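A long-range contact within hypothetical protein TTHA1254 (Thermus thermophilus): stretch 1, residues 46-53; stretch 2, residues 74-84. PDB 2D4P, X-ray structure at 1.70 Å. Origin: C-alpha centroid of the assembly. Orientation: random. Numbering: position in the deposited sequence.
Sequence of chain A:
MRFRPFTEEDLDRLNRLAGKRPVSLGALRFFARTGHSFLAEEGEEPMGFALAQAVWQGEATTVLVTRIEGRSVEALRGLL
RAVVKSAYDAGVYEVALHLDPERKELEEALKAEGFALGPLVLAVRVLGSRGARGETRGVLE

Stretch 1 (46-53) PMGFALAQ
Stretch 2 74-84: EALRGLLRAVV

A helix packs across one face of a β-strand in a small contact in which apolar side chains of the helix pack on the backbone and small side chains of the strand, with no hydrogen bond between the two segments. Strand 46-53 and helix 74-84 both extend beyond these limits and run in broadly the same direction: their N-to-C axes make an angle of 37° (signed crossing angle -37°) and approach to 7.8 Å, and 288 Å² of surface is buried, both sides summed.

The register advances two residues along the strand for every four along the helix. Gly48 CA lies 6.0 Å from Ala75 CA, Ala50 CA 6.2 Å from Leu79 CA, and Ala52 CA 7.4 Å from Val83 CA, so the backbones lie closer at the glycine than at Ala52. The helix is regular, with phi/psi near -62/-44 and i to i-4 bonds such as Leu79 N to Ala75 O (3.0 Å) and Val83 N to Leu79 O (2.9 Å); this periodicity directs Ala75, Leu79 and Val83 toward the strand. Most of the strand is extended (Ala50 -131/127, Ala52 -140/156), but Met47 departs at -127/-13 and Gly48 is nearly fully stretched at 172/172.

Met47, its CA-to-CB bond also toward the helix, adjoins Gly48, where a CB would point the same way, so the usual alternation is broken here. Its CB lies 4.2 Å from Ala75 CB, while its carbonyl O is closer, 3.5 Å from Ala75 CB; its side chain is m, m, m (-73°, -62°, -74°). At Gly48 the absence of a side chain makes room for Leu79: an ideal CB there would stand 2.9 Å from Leu79 CD1, a clash. Leu79, m,t (-70°, 163°), instead lays this methyl against the bare backbone, with CD1 3.7 Å from Gly48 C and 3.4 Å from Phe49 N. It has the largest covered area of any residue here, 66 Å².

Ala50 sits between successive helical turns, its CB 4.2 Å from Leu79 CB and 3.9 Å from Val83 CG2. Val83, t (172°), reaches two strand residues, for its CG1 is also 4.2 Å from Ala52 CB.

Phe49 (chi1 68°, p; chi2 83°) and Leu51 (m,t; -53°, -175°) point away from the helix, alternating with Ala50 and Ala52, which point toward it. Leu76 and Leu80, both m,t, also start away from the strand; their ends come nearer, yet Leu76 CD2 stays 6.0 Å from Phe49 O and Leu80 CD2 6.5 Å from Ala50 CB.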

ATOM      1  N   PRO A  46      -1.174  16.036  -1.853  1.00 28.19           N
ATOM      2  CA  PRO A  46      -1.036  14.597  -1.620  1.00 26.69           C
ATOM      3  C   PRO A  46      -2.420  13.945  -1.550  1.00 25.16           C
ATOM      4  O   PRO A  46      -3.342  14.513  -0.985  1.00 23.45           O
ATOM      5  CB  PRO A  46      -0.320  14.501  -0.263  1.00 27.10           C
ATOM      6  CG  PRO A  46       0.148  15.858   0.052  1.00 27.61           C
ATOM      7  CD  PRO A  46      -0.637  16.840  -0.740  1.00 28.37           C
ATOM      8  N   MET A  47      -2.563  12.760  -2.126  1.00 23.20           N
ATOM      9  CA  MET A  47      -3.866  12.119  -2.176  1.00 22.76           C
ATOM     10  C   MET A  47      -3.872  10.690  -1.635  1.00 21.54           C
ATOM     11  O   MET A  47      -4.941  10.134  -1.412  1.00 20.65           O
ATOM     12  CB  MET A  47      -4.405  12.128  -3.611  1.00 23.44           C
ATOM     13  CG  MET A  47      -4.884  13.517  -4.097  1.00 26.75           C
ATOM     14  SD  MET A  47      -6.258  14.144  -3.120  1.00 29.03           S
ATOM     15  CE  MET A  47      -7.614  13.118  -3.720  1.00 29.17           C
ATOM     16  N   GLY A  48      -2.700  10.092  -1.433  1.00 20.32           N
ATOM     17  CA  GLY A  48      -2.641   8.772  -0.849  1.00 20.73           C
ATOM     18  C   GLY A  48      -1.242   8.214  -0.885  1.00 20.74           C
ATOM     19  O   GLY A  48      -0.340   8.781  -1.521  1.00 20.13           O
ATOM     20  N   PHE A  49      -1.061   7.084  -0.224  1.00 20.42           N
ATOM     21  CA  PHE A  49       0.195   6.356  -0.347  1.00 20.73           C
ATOM     22  C   PHE A  49      -0.022   4.885  -0.066  1.00 20.47           C
ATOM     23  O   PHE A  49      -0.993   4.502   0.581  1.00 19.85           O
ATOM     24  CB  PHE A  49       1.276   6.948   0.587  1.00 20.38           C
ATOM     25  CG  PHE A  49       1.005   6.757   2.075  1.00 20.43           C
ATOM     26  CD1 PHE A  49       1.341   5.582   2.726  1.00 21.08           C
ATOM     27  CD2 PHE A  49       0.486   7.799   2.824  1.00 22.15           C
ATOM     28  CE1 PHE A  49       1.092   5.427   4.068  1.00 22.06           C
ATOM     29  CE2 PHE A  49       0.237   7.647   4.181  1.00 21.98           C
ATOM     30  CZ  PHE A  49       0.555   6.466   4.797  1.00 21.70           C
ATOM     31  N   ALA A  50       0.893   4.060  -0.567  1.00 20.79           N
ATOM     32  CA  ALA A  50       0.884   2.627  -0.303  1.00 20.73           C
ATOM     33  C   ALA A  50       2.285   2.217   0.128  1.00 20.80           C
ATOM     34  O   ALA A  50       3.252   2.529  -0.554  1.00 20.18           O
ATOM     35  CB  ALA A  50       0.466   1.839  -1.533  1.00 21.33           C
ATOM     36  N   LEU A  51       2.374   1.548   1.283  1.00 20.69           N
ATOM     37  CA  LEU A  51       3.620   0.962   1.774  1.00 20.17           C
ATOM     38  C   LEU A  51       3.508  -0.522   1.545  1.00 19.95           C
ATOM     39  O   LEU A  51       2.633  -1.154   2.096  1.00 19.50           O
ATOM     40  CB  LEU A  51       3.793   1.228   3.263  1.00 20.56           C
ATOM     41  CG  LEU A  51       3.683   2.687   3.660  1.00 20.41           C
ATOM     42  CD1 LEU A  51       4.006   2.783   5.135  1.00 23.87           C
ATOM     43  CD2 LEU A  51       4.559   3.621   2.821  1.00 22.08           C
ATOM     44  N   ALA A  52       4.359  -1.039   0.682  1.00 20.44           N
ATOM     45  CA  ALA A  52       4.322  -2.440   0.269  1.00 20.25           C
ATOM     46  C   ALA A  52       5.730  -3.011   0.142  1.00 20.37           C
ATOM     47  O   ALA A  52       6.697  -2.289  -0.069  1.00 19.89           O
ATOM     48  CB  ALA A  52       3.546  -2.619  -1.023  1.00 20.20           C
ATOM     49  N   GLN A  53       5.832  -4.330   0.275  1.00 19.81           N
ATOM     50  CA  GLN A  53       7.131  -5.001   0.294  1.00 18.78           C
ATOM     51  C   GLN A  53       7.014  -6.445  -0.117  1.00 18.59           C
ATOM     52  O   GLN A  53       5.956  -7.079   0.044  1.00 19.17           O
ATOM     53  CB  GLN A  53       7.780  -4.921   1.699  1.00 19.03           C
ATOM     54  CG  GLN A  53       7.013  -5.708   2.752  1.00 20.47           C
ATOM     55  CD  GLN A  53       7.608  -5.490   4.149  1.00 20.61           C
ATOM     56  OE1 GLN A  53       8.760  -5.877   4.388  1.00 21.26           O
ATOM     57  NE2 GLN A  53       6.857  -4.837   5.024  1.00 19.76           N
ATOM     58  N   GLU A  74     -10.472   6.808  -6.448  1.00 22.77           N
ATOM     59  CA  GLU A  74      -9.524   7.010  -7.521  1.00 22.32           C
ATOM     60  C   GLU A  74      -8.072   6.896  -7.021  1.00 21.23           C
ATOM     61  O   GLU A  74      -7.260   6.216  -7.634  1.00 20.93           O
ATOM     62  CB  GLU A  74      -9.772   8.351  -8.240  1.00 23.29           C
ATOM     63  CG  GLU A  74      -8.816   8.589  -9.390  1.00 23.83           C
ATOM     64  CD  GLU A  74      -8.917   9.962 -10.027  1.00 26.05           C
ATOM     65  OE1 GLU A  74      -9.762  10.770  -9.593  1.00 27.62           O
ATOM     66  OE2 GLU A  74      -8.116  10.233 -10.963  1.00 26.02           O
ATOM     67  N   ALA A  75      -7.740   7.551  -5.914  1.00 20.49           N
ATOM     68  CA  ALA A  75      -6.381   7.472  -5.370  1.00 20.20           C
ATOM     69  C   ALA A  75      -6.041   6.021  -4.970  1.00 20.46           C
ATOM     70  O   ALA A  75      -4.970   5.484  -5.279  1.00 20.43           O
ATOM     71  CB  ALA A  75      -6.238   8.409  -4.201  1.00 20.01           C
ATOM     72  N   LEU A  76      -6.967   5.370  -4.294  1.00 19.94           N
ATOM     73  CA  LEU A  76      -6.733   4.011  -3.818  1.00 20.71           C
ATOM     74  C   LEU A  76      -6.535   3.053  -4.984  1.00 19.93           C
ATOM     75  O   LEU A  76      -5.649   2.206  -4.950  1.00 19.11           O
ATOM     76  CB  LEU A  76      -7.897   3.573  -2.929  1.00 20.55           C
ATOM     77  CG  LEU A  76      -7.966   4.311  -1.593  1.00 21.43           C
ATOM     78  CD1 LEU A  76      -9.332   4.004  -0.898  1.00 22.73           C
ATOM     79  CD2 LEU A  76      -6.807   3.972  -0.678  1.00 20.49           C
ATOM     80  N   ARG A  77      -7.381   3.177  -6.003  1.00 20.21           N
ATOM     81  CA  ARG A  77      -7.263   2.321  -7.187  1.00 20.60           C
ATOM     82  C   ARG A  77      -5.919   2.476  -7.886  1.00 20.51           C
ATOM     83  O   ARG A  77      -5.289   1.489  -8.263  1.00 21.13           O
ATOM     84  CB  ARG A  77      -8.381   2.587  -8.188  1.00 21.64           C
ATOM     85  CG  ARG A  77      -9.721   2.050  -7.796  1.00 21.71           C
ATOM     86  CD  ARG A  77     -10.744   2.229  -8.906  1.00 25.58           C
ATOM     87  NE  ARG A  77     -10.378   1.465 -10.099  1.00 26.70           N
ATOM     88  CZ  ARG A  77     -11.055   1.498 -11.242  1.00 30.83           C
ATOM     89  NH1 ARG A  77     -12.144   2.239 -11.373  1.00 31.07           N
ATOM     90  NH2 ARG A  77     -10.643   0.783 -12.272  1.00 32.17           N
ATOM     91  N   GLY A  78      -5.466   3.718  -8.059  1.00 20.13           N
ATOM     92  CA  GLY A  78      -4.232   3.971  -8.769  1.00 20.14           C
ATOM     93  C   GLY A  78      -3.028   3.483  -7.996  1.00 20.65           C
ATOM     94  O   GLY A  78      -2.064   2.982  -8.583  1.00 19.84           O
ATOM     95  N   LEU A  79      -3.080   3.615  -6.667  1.00 20.63           N
ATOM     96  CA  LEU A  79      -2.027   3.063  -5.816  1.00 19.78           C
ATOM     97  C   LEU A  79      -1.973   1.525  -5.953  1.00 19.77           C
ATOM     98  O   LEU A  79      -0.897   0.926  -6.097  1.00 20.46           O
ATOM     99  CB  LEU A  79      -2.231   3.467  -4.366  1.00 19.39           C
ATOM    100  CG  LEU A  79      -1.984   4.940  -4.036  1.00 19.75           C
ATOM    101  CD1 LEU A  79      -2.588   5.313  -2.735  1.00 19.14           C
ATOM    102  CD2 LEU A  79      -0.499   5.280  -4.088  1.00 22.25           C
ATOM    103  N   LEU A  80      -3.131   0.879  -5.928  1.00 20.13           N
ATOM    104  CA  LEU A  80      -3.165  -0.568  -6.099  1.00 19.83           C
ATOM    105  C   LEU A  80      -2.604  -0.967  -7.443  1.00 20.13           C
ATOM    106  O   LEU A  80      -1.858  -1.921  -7.542  1.00 21.14           O
ATOM    107  CB  LEU A  80      -4.579  -1.113  -5.936  1.00 20.75           C
ATOM    108  CG  LEU A  80      -5.142  -0.995  -4.520  1.00 21.02           C
ATOM    109  CD1 LEU A  80      -6.630  -1.284  -4.585  1.00 22.86           C
ATOM    110  CD2 LEU A  80      -4.384  -1.936  -3.545  1.00 22.71           C
ATOM    111  N   ARG A  81      -2.949  -0.217  -8.479  1.00 20.86           N
ATOM    112  CA  ARG A  81      -2.461  -0.512  -9.819  1.00 20.74           C
ATOM    113  C   ARG A  81      -0.943  -0.374  -9.868  1.00 20.85           C
ATOM    114  O   ARG A  81      -0.234  -1.174 -10.520  1.00 19.94           O
ATOM    115  CB  ARG A  81      -3.115   0.428 -10.851  1.00 21.23           C
ATOM    116  CG  ARG A  81      -4.526   0.018 -11.237  1.00 25.35           C
ATOM    117  CD  ARG A  81      -5.044   0.646 -12.526  1.00 28.91           C
ATOM    118  NE  ARG A  81      -4.757   2.071 -12.582  1.00 30.47           N
ATOM    119  CZ  ARG A  81      -5.550   3.034 -12.112  1.00 31.91           C
ATOM    120  NH1 ARG A  81      -6.726   2.741 -11.555  1.00 31.85           N
ATOM    121  NH2 ARG A  81      -5.156   4.313 -12.218  1.00 32.46           N
ATOM    122  N   ALA A  82      -0.419   0.638  -9.184  1.00 20.54           N
ATOM    123  CA  ALA A  82       1.017   0.882  -9.212  1.00 20.62           C
ATOM    124  C   ALA A  82       1.720  -0.262  -8.469  1.00 20.02           C
ATOM    125  O   ALA A  82       2.739  -0.779  -8.908  1.00 18.99           O
ATOM    126  CB  ALA A  82       1.345   2.237  -8.577  1.00 19.79           C
ATOM    127  N   VAL A  83       1.147  -0.674  -7.345  1.00 20.96           N
ATOM    128  CA  VAL A  83       1.712  -1.801  -6.609  1.00 20.18           C
ATOM    129  C   VAL A  83       1.692  -3.082  -7.467  1.00 19.72           C
ATOM    130  O   VAL A  83       2.708  -3.787  -7.556  1.00 19.71           O
ATOM    131  CB  VAL A  83       1.010  -2.039  -5.261  1.00 20.61           C
ATOM    132  CG1 VAL A  83       1.515  -3.333  -4.646  1.00 19.18           C
ATOM    133  CG2 VAL A  83       1.224  -0.824  -4.299  1.00 22.02           C
ATOM    134  N   VAL A  84       0.560  -3.369  -8.094  1.00 19.57           N
ATOM    135  CA  VAL A  84       0.388  -4.567  -8.926  1.00 20.02           C
ATOM    136  C   VAL A  84       1.391  -4.535 -10.068  1.00 19.97           C
ATOM    137  O   VAL A  84       2.043  -5.540 -10.341  1.00 19.73           O
ATOM    138  CB  VAL A  84      -1.084  -4.748  -9.405  1.00 19.16           C
ATOM    139  CG1 VAL A  84      -1.193  -5.784 -10.516  1.00 20.52           C
ATOM    140  CG2 VAL A  84      -1.941  -5.153  -8.242  1.00 21.09           C
TER